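Local coordinates for protein 4-amino-4-deoxy-L-arabinose transferase or related glycosyltransferases of PMT family (Cupriavidus metallidurans, PDB 5EZM) that probably transfers 4-amino-4-deoxy-L-arabinose from a polyprenyl-phosphate carrier to lipid A, as a zinc-binding integral membrane glycosyltransferase of the GT-C fold, at residues V44-L49 against A110-A115; D50-V55 against V452-H457. All blocks are in the same frame, centred on the assembly; numbering follows the deposited sequence.

Contact 1 (V44-L49 against A110-A115); sequences VWFVSL and ARLAVA. With MPG ([(Z)-octadec-9-enyl] (2R)-2,3-bis(oxidanyl)propanoate), chain B.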
# COMPACT_ATOMS: atom_id res chain seq x y z
N VAL A 44 -6.32 -16.71 -5.55
CA VAL A 44 -5.24 -16.46 -4.61
C VAL A 44 -5.18 -14.97 -4.28
O VAL A 44 -4.85 -14.59 -3.16
CB VAL A 44 -3.90 -16.98 -5.18
CG1 VAL A 44 -2.72 -16.51 -4.33
CG2 VAL A 44 -3.92 -18.50 -5.25
N TRP A 45 -5.55 -14.13 -5.25
CA TRP A 45 -5.47 -12.68 -5.05
C TRP A 45 -6.38 -12.22 -3.92
O TRP A 45 -5.98 -11.38 -3.10
CB TRP A 45 -5.83 -11.98 -6.36
CG TRP A 45 -5.60 -10.50 -6.35
CD1 TRP A 45 -6.49 -9.53 -6.01
CD2 TRP A 45 -4.40 -9.82 -6.74
NE1 TRP A 45 -5.92 -8.29 -6.14
CE2 TRP A 45 -4.63 -8.44 -6.59
CE3 TRP A 45 -3.14 -10.25 -7.18
CZ2 TRP A 45 -3.66 -7.49 -6.87
CZ3 TRP A 45 -2.18 -9.30 -7.47
CH2 TRP A 45 -2.44 -7.94 -7.31
N PHE A 46 -7.59 -12.76 -3.85
CA PHE A 46 -8.57 -12.30 -2.87
C PHE A 46 -8.57 -13.10 -1.57
O PHE A 46 -8.67 -12.51 -0.49
CB PHE A 46 -9.98 -12.30 -3.48
CG PHE A 46 -10.18 -11.21 -4.50
CD1 PHE A 46 -10.50 -9.93 -4.09
CD2 PHE A 46 -10.02 -11.47 -5.85
CE1 PHE A 46 -10.67 -8.91 -5.02
CE2 PHE A 46 -10.19 -10.45 -6.78
CZ PHE A 46 -10.51 -9.18 -6.36
N VAL A 47 -8.44 -14.43 -1.65
CA VAL A 47 -8.39 -15.24 -0.44
C VAL A 47 -7.25 -14.78 0.47
O VAL A 47 -7.44 -14.57 1.67
CB VAL A 47 -8.27 -16.73 -0.79
CG1 VAL A 47 -7.91 -17.55 0.45
CG2 VAL A 47 -9.56 -17.24 -1.41
N SER A 48 -6.06 -14.58 -0.11
CA SER A 48 -4.92 -14.12 0.67
C SER A 48 -5.16 -12.79 1.36
O SER A 48 -4.43 -12.44 2.29
CB SER A 48 -3.68 -14.02 -0.23
OG SER A 48 -3.95 -13.21 -1.37
N LEU A 49 -6.17 -12.03 0.93
CA LEU A 49 -6.50 -10.79 1.62
C LEU A 49 -6.95 -11.03 3.05
O LEU A 49 -6.65 -10.22 3.94
CB LEU A 49 -7.58 -10.03 0.85
CG LEU A 49 -7.20 -9.37 -0.47
CD1 LEU A 49 -8.42 -8.70 -1.08
CD2 LEU A 49 -6.08 -8.37 -0.27
N ALA A 110 -11.00 -4.26 4.51
CA ALA A 110 -10.13 -3.12 4.73
C ALA A 110 -8.98 -3.07 3.74
O ALA A 110 -8.38 -2.00 3.55
CB ALA A 110 -9.59 -3.16 6.16
N ARG A 111 -8.65 -4.20 3.10
CA ARG A 111 -7.60 -4.26 2.09
C ARG A 111 -8.16 -4.27 0.68
O ARG A 111 -7.42 -4.57 -0.26
CB ARG A 111 -6.73 -5.50 2.32
CG ARG A 111 -5.90 -5.44 3.60
CD ARG A 111 -4.87 -6.55 3.67
NE ARG A 111 -5.31 -7.64 4.53
CZ ARG A 111 -4.80 -7.89 5.73
NH1 ARG A 111 -3.84 -7.13 6.22
NH2 ARG A 111 -5.26 -8.92 6.44
N LEU A 112 -9.43 -3.92 0.51
CA LEU A 112 -10.07 -4.08 -0.79
C LEU A 112 -9.60 -3.01 -1.78
O LEU A 112 -9.39 -3.30 -2.96
CB LEU A 112 -11.59 -4.04 -0.63
CG LEU A 112 -12.40 -4.72 -1.72
CD1 LEU A 112 -12.06 -6.20 -1.79
CD2 LEU A 112 -13.89 -4.53 -1.47
N ALA A 113 -9.42 -1.78 -1.30
CA ALA A 113 -8.99 -0.69 -2.18
C ALA A 113 -7.64 -0.98 -2.81
O ALA A 113 -7.43 -0.74 -4.00
CB ALA A 113 -8.95 0.62 -1.40
N VAL A 114 -6.70 -1.53 -2.03
CA VAL A 114 -5.37 -1.77 -2.58
C VAL A 114 -5.38 -2.98 -3.51
O VAL A 114 -4.64 -3.00 -4.50
CB VAL A 114 -4.34 -1.93 -1.44
CG1 VAL A 114 -4.22 -0.63 -0.67
CG2 VAL A 114 -4.73 -3.06 -0.51
N ALA A 115 -6.21 -3.98 -3.23
CA ALA A 115 -6.28 -5.14 -4.13
C ALA A 115 -6.87 -4.74 -5.48
O ALA A 115 -6.32 -5.08 -6.53
CB ALA A 115 -7.11 -6.25 -3.49
C2 MPG B . -11.36 -15.48 2.63
C3 MPG B . -12.44 -14.60 2.03
C4 MPG B . -11.96 -13.83 0.81
C5 MPG B . -13.02 -12.82 0.33
C6 MPG B . -12.80 -12.35 -1.12
C7 MPG B . -13.94 -11.43 -1.59
C8 MPG B . -13.74 -10.93 -3.04
C9 MPG B . -14.65 -9.72 -3.38
C10 MPG B . -14.27 -9.04 -4.72
C11 MPG B . -14.95 -7.67 -4.91
C12 MPG B . -14.71 -7.07 -6.34
C1 MPG B . -11.81 -16.16 3.93
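Two nitrogens of Arg111, NE and NH2, close side-on around the backbone oxygen of Leu49, joining the chain at the end region of helix 31-47 of the GT-C membrane domain to the start of helix 112-133. NE lies 3.0 Å from Leu49 O and NH2 3.1 Å from the same atom, which sits near the guanidinium plane; NE arrives in the carbonyl plane, NH2 almost along the C=O axis. Arginine suits the place because its chain, bent at chi3 (-101°), turns that edge back to an oxygen. Alongside the grip the aliphatic parts slide past each other in opposite directions, Leu49 CD2 meeting Arg111 CB at 3.9 Å. The other branch, Leu49 CD1, packs on Ala115 CB at 3.7 Å. Alanine's single methyl suits a place where Leu49 and the indole of Trp45 both close on it. Trp45, its CG anti to the backbone N (chi1 -171°), donates a bent hydrogen bond (N-H...O 142°) from NE1 to Ala115 O at 3.3 Å; the oxygen is near the indole plane, but NE1 stands above the carbonyl plane, off the lone pairs. Trp45 CD1 sits 3.9 Å above the centre of the Phe46 ring, whose edge Leu112 CD1 borders.

One layer out, His156 meets Trp45 edge-to-face, and Arg111 is held by Glu59, in a salt bridge from NH1, and by Arg52 O. The lipid-like MPG of chain B runs obliquely past Phe46, its C8 3.5 Å from Phe46 CD1.

Contact 2 (D50-V55 against V452-H457); sequences DMRHLV and VALLGH. With MPG ([(Z)-octadec-9-enyl] (2R)-2,3-bis(oxidanyl)propanoate), chain B; MPG ([(Z)-octadec-9-enyl] (2R)-2,3-bis(oxidanyl)propanoate), chain C; MPG ([(Z)-octadec-9-enyl] (2R)-2,3-bis(oxidanyl)propanoate), chain N; MPG ([(Z)-octadec-9-enyl] (2R)-2,3-bis(oxidanyl)propanoate), chain X.
The imidazole of His457 and the guanidinium of Arg52 share two neighbours at their edges, Val55 CG2 and a single water. On one face of the imidazole, offset toward the rim, lies C1 of the MPG of chain N, 3.7 Å above the plane. The guanidinium carries Leu454 CD1 over one face, also toward the rim. Val55 and His457 meet tip to tip, CG2 coming within 3.8 Å of CE1. The water bridges the two groups, accepting from Arg52 NH1 at 2.8 Å and hydrogen-bonding His457 ND1, also at 2.8 Å. With NH1 only 4.7 Å from ND1, the arginine's charge would probably disfavour a second proton on the imidazole. An alanine in place of His457 removes the ring, and would probably loosen the water-linked Arg52 and the packing of Val55 and the lipid.

The contact sets the loop that follows the first transmembrane helix of the GT-C fold, between helices 31-47 and 58-72, against the end region of helix 435-456. Arg52 crosses Leu454 and Leu455 at about a right angle, its CG and CD on the helix, and the bend at chi3 (-60°) lays the guanidinium beside Leu454; NH2 there bonds to His156 O. A long hydrocarbon stem suits this course over leucines. Met51 crosses Leu455 obliquely, CB touching CD2 at 3.7 Å. Its flexible thioether, bent at chi3 (-83°), brings CE to Leu455 CD1 at 3.5 Å and to C5 of the MPG of chain C at 3.6 Å.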
# COMPACT_ATOMS: atom_id res chain seq x y z
N ASP A 50 -7.65 -12.13 3.30
CA ASP A 50 -8.31 -12.37 4.58
C ASP A 50 -7.59 -13.43 5.40
O ASP A 50 -8.22 -14.26 6.07
CB ASP A 50 -9.77 -12.78 4.36
CG ASP A 50 -10.61 -12.61 5.61
OD1 ASP A 50 -10.38 -11.65 6.37
OD2 ASP A 50 -11.51 -13.45 5.83
N MET A 51 -6.26 -13.43 5.37
CA MET A 51 -5.49 -14.43 6.09
C MET A 51 -4.42 -13.83 6.99
O MET A 51 -3.58 -14.56 7.52
CB MET A 51 -4.88 -15.44 5.11
CG MET A 51 -5.95 -16.23 4.36
SD MET A 51 -5.40 -17.82 3.72
CE MET A 51 -4.62 -17.33 2.19
N ARG A 52 -4.43 -12.51 7.18
CA ARG A 52 -3.51 -11.86 8.10
C ARG A 52 -4.28 -10.84 8.93
O ARG A 52 -5.20 -10.19 8.42
CB ARG A 52 -2.36 -11.15 7.37
CG ARG A 52 -1.55 -12.04 6.44
CD ARG A 52 -0.43 -11.25 5.77
NE ARG A 52 -0.94 -10.14 4.97
CZ ARG A 52 -0.94 -8.87 5.35
NH1 ARG A 52 -0.45 -8.53 6.54
NH2 ARG A 52 -1.42 -7.93 4.55
N HIS A 53 -3.91 -10.70 10.20
CA HIS A 53 -4.44 -9.61 10.99
C HIS A 53 -3.81 -8.29 10.54
O HIS A 53 -2.76 -8.27 9.89
CB HIS A 53 -4.18 -9.84 12.47
CG HIS A 53 -5.01 -10.93 13.07
ND1 HIS A 53 -4.55 -12.23 13.20
CD2 HIS A 53 -6.27 -10.93 13.55
CE1 HIS A 53 -5.49 -12.97 13.75
NE2 HIS A 53 -6.55 -12.21 13.96
N LEU A 54 -4.47 -7.19 10.88
CA LEU A 54 -4.05 -5.88 10.40
C LEU A 54 -2.71 -5.49 11.03
O LEU A 54 -2.53 -5.60 12.25
CB LEU A 54 -5.11 -4.83 10.72
CG LEU A 54 -6.45 -5.00 10.01
CD1 LEU A 54 -7.37 -3.84 10.35
CD2 LEU A 54 -6.26 -5.10 8.50
N VAL A 55 -1.79 -5.03 10.19
CA VAL A 55 -0.44 -4.68 10.61
C VAL A 55 -0.37 -3.16 10.74
O VAL A 55 -0.50 -2.43 9.75
CB VAL A 55 0.60 -5.21 9.62
CG1 VAL A 55 1.98 -4.64 9.93
CG2 VAL A 55 0.63 -6.73 9.66
N VAL A 452 3.20 -16.47 -0.18
CA VAL A 452 3.49 -17.25 1.02
C VAL A 452 4.37 -16.45 1.97
O VAL A 452 4.17 -16.48 3.19
CB VAL A 452 4.15 -18.59 0.64
CG1 VAL A 452 4.65 -19.31 1.89
CG2 VAL A 452 3.17 -19.47 -0.12
N ALA A 453 5.34 -15.71 1.43
CA ALA A 453 6.19 -14.89 2.29
C ALA A 453 5.39 -13.82 3.02
O ALA A 453 5.72 -13.46 4.16
CB ALA A 453 7.32 -14.26 1.47
N LEU A 454 4.33 -13.30 2.39
CA LEU A 454 3.52 -12.28 3.05
C LEU A 454 2.60 -12.91 4.09
O LEU A 454 2.49 -12.41 5.22
CB LEU A 454 2.72 -11.49 2.02
CG LEU A 454 1.85 -10.35 2.58
CD1 LEU A 454 2.65 -9.45 3.50
CD2 LEU A 454 1.22 -9.54 1.45
N LEU A 455 1.92 -14.00 3.73
CA LEU A 455 1.07 -14.70 4.70
C LEU A 455 1.87 -15.18 5.90
O LEU A 455 1.34 -15.21 7.02
CB LEU A 455 0.37 -15.87 4.02
CG LEU A 455 -0.57 -15.54 2.86
CD1 LEU A 455 -1.11 -16.81 2.25
CD2 LEU A 455 -1.70 -14.63 3.33
N GLY A 456 3.13 -15.54 5.70
CA GLY A 456 3.96 -15.95 6.82
C GLY A 456 4.18 -14.84 7.82
O GLY A 456 4.38 -15.10 9.01
N HIS A 457 4.15 -13.59 7.37
CA HIS A 457 4.29 -12.46 8.28
C HIS A 457 3.19 -12.41 9.33
O HIS A 457 3.33 -11.69 10.32
CB HIS A 457 4.32 -11.14 7.50
CG HIS A 457 4.61 -9.95 8.35
ND1 HIS A 457 3.63 -9.08 8.78
CD2 HIS A 457 5.77 -9.49 8.88
CE1 HIS A 457 4.18 -8.13 9.52
NE2 HIS A 457 5.47 -8.36 9.59
C2 MPG B . -11.36 -15.48 2.63
C3 MPG B . -12.44 -14.60 2.03
C4 MPG B . -11.96 -13.83 0.81
C5 MPG B . -13.02 -12.82 0.33
C6 MPG B . -12.80 -12.35 -1.12
C7 MPG B . -13.94 -11.43 -1.59
C8 MPG B . -13.74 -10.93 -3.04
C9 MPG B . -14.65 -9.72 -3.38
C10 MPG B . -14.27 -9.04 -4.72
C11 MPG B . -14.95 -7.67 -4.91
C12 MPG B . -14.71 -7.07 -6.34
C1 MPG B . -11.81 -16.16 3.93
C2 MPG C . -0.58 -20.35 -0.64
C3 MPG C . -1.68 -19.30 -0.80
C4 MPG C . -2.99 -19.72 -0.16
C5 MPG C . -4.20 -19.16 -0.91
C6 MPG C . -5.45 -20.04 -0.75
C1 MPG C . 0.20 -20.58 -1.93
C2 MPG N . 6.11 -6.42 6.27
C3 MPG N . 5.68 -7.53 5.31
C4 MPG N . 6.86 -8.25 4.69
C5 MPG N . 6.45 -9.09 3.47
C6 MPG N . 7.67 -9.54 2.65
C7 MPG N . 7.29 -10.02 1.24
C8 MPG N . 8.54 -10.18 0.33
C1 MPG N . 4.92 -5.65 6.84
C2 MPG X . 1.37 -19.97 11.14
C3 MPG X . 0.71 -18.62 10.90
C4 MPG X . 0.72 -18.19 9.44
C5 MPG X . 0.62 -19.38 8.47
C6 MPG X . 0.98 -18.99 7.02
C7 MPG X . 0.50 -20.05 6.00
C8 MPG X . 0.94 -19.73 4.55
C1 MPG X . 1.85 -20.14 12.58
O HOH W 1 1.00 -9.93 8.45

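Overall arrangement
Helix 31-47 supplies one side of contact 1 and leads into the loop of contact 2, so the two follow one another along residues 44-55 while their partners, 110-115 and 452-457, lie far apart in sequence. Their centres are about 11 Å apart. The closest polar link is Arg111 NH2, 2.4 Å from Arg52 O in a probable hydrogen bond, so that one arginine holds the backbone on both sides of the boundary; Leu455 CD2 also packs 3.6 Å from Ser48 O. Glu59 serves both, through Arg111 and through Val55 N. The MPG of chain B touches Phe46 in contact 1 and Asp50 in contact 2, whereas the zinc site of Glu87, His268 and His270 lies away from both.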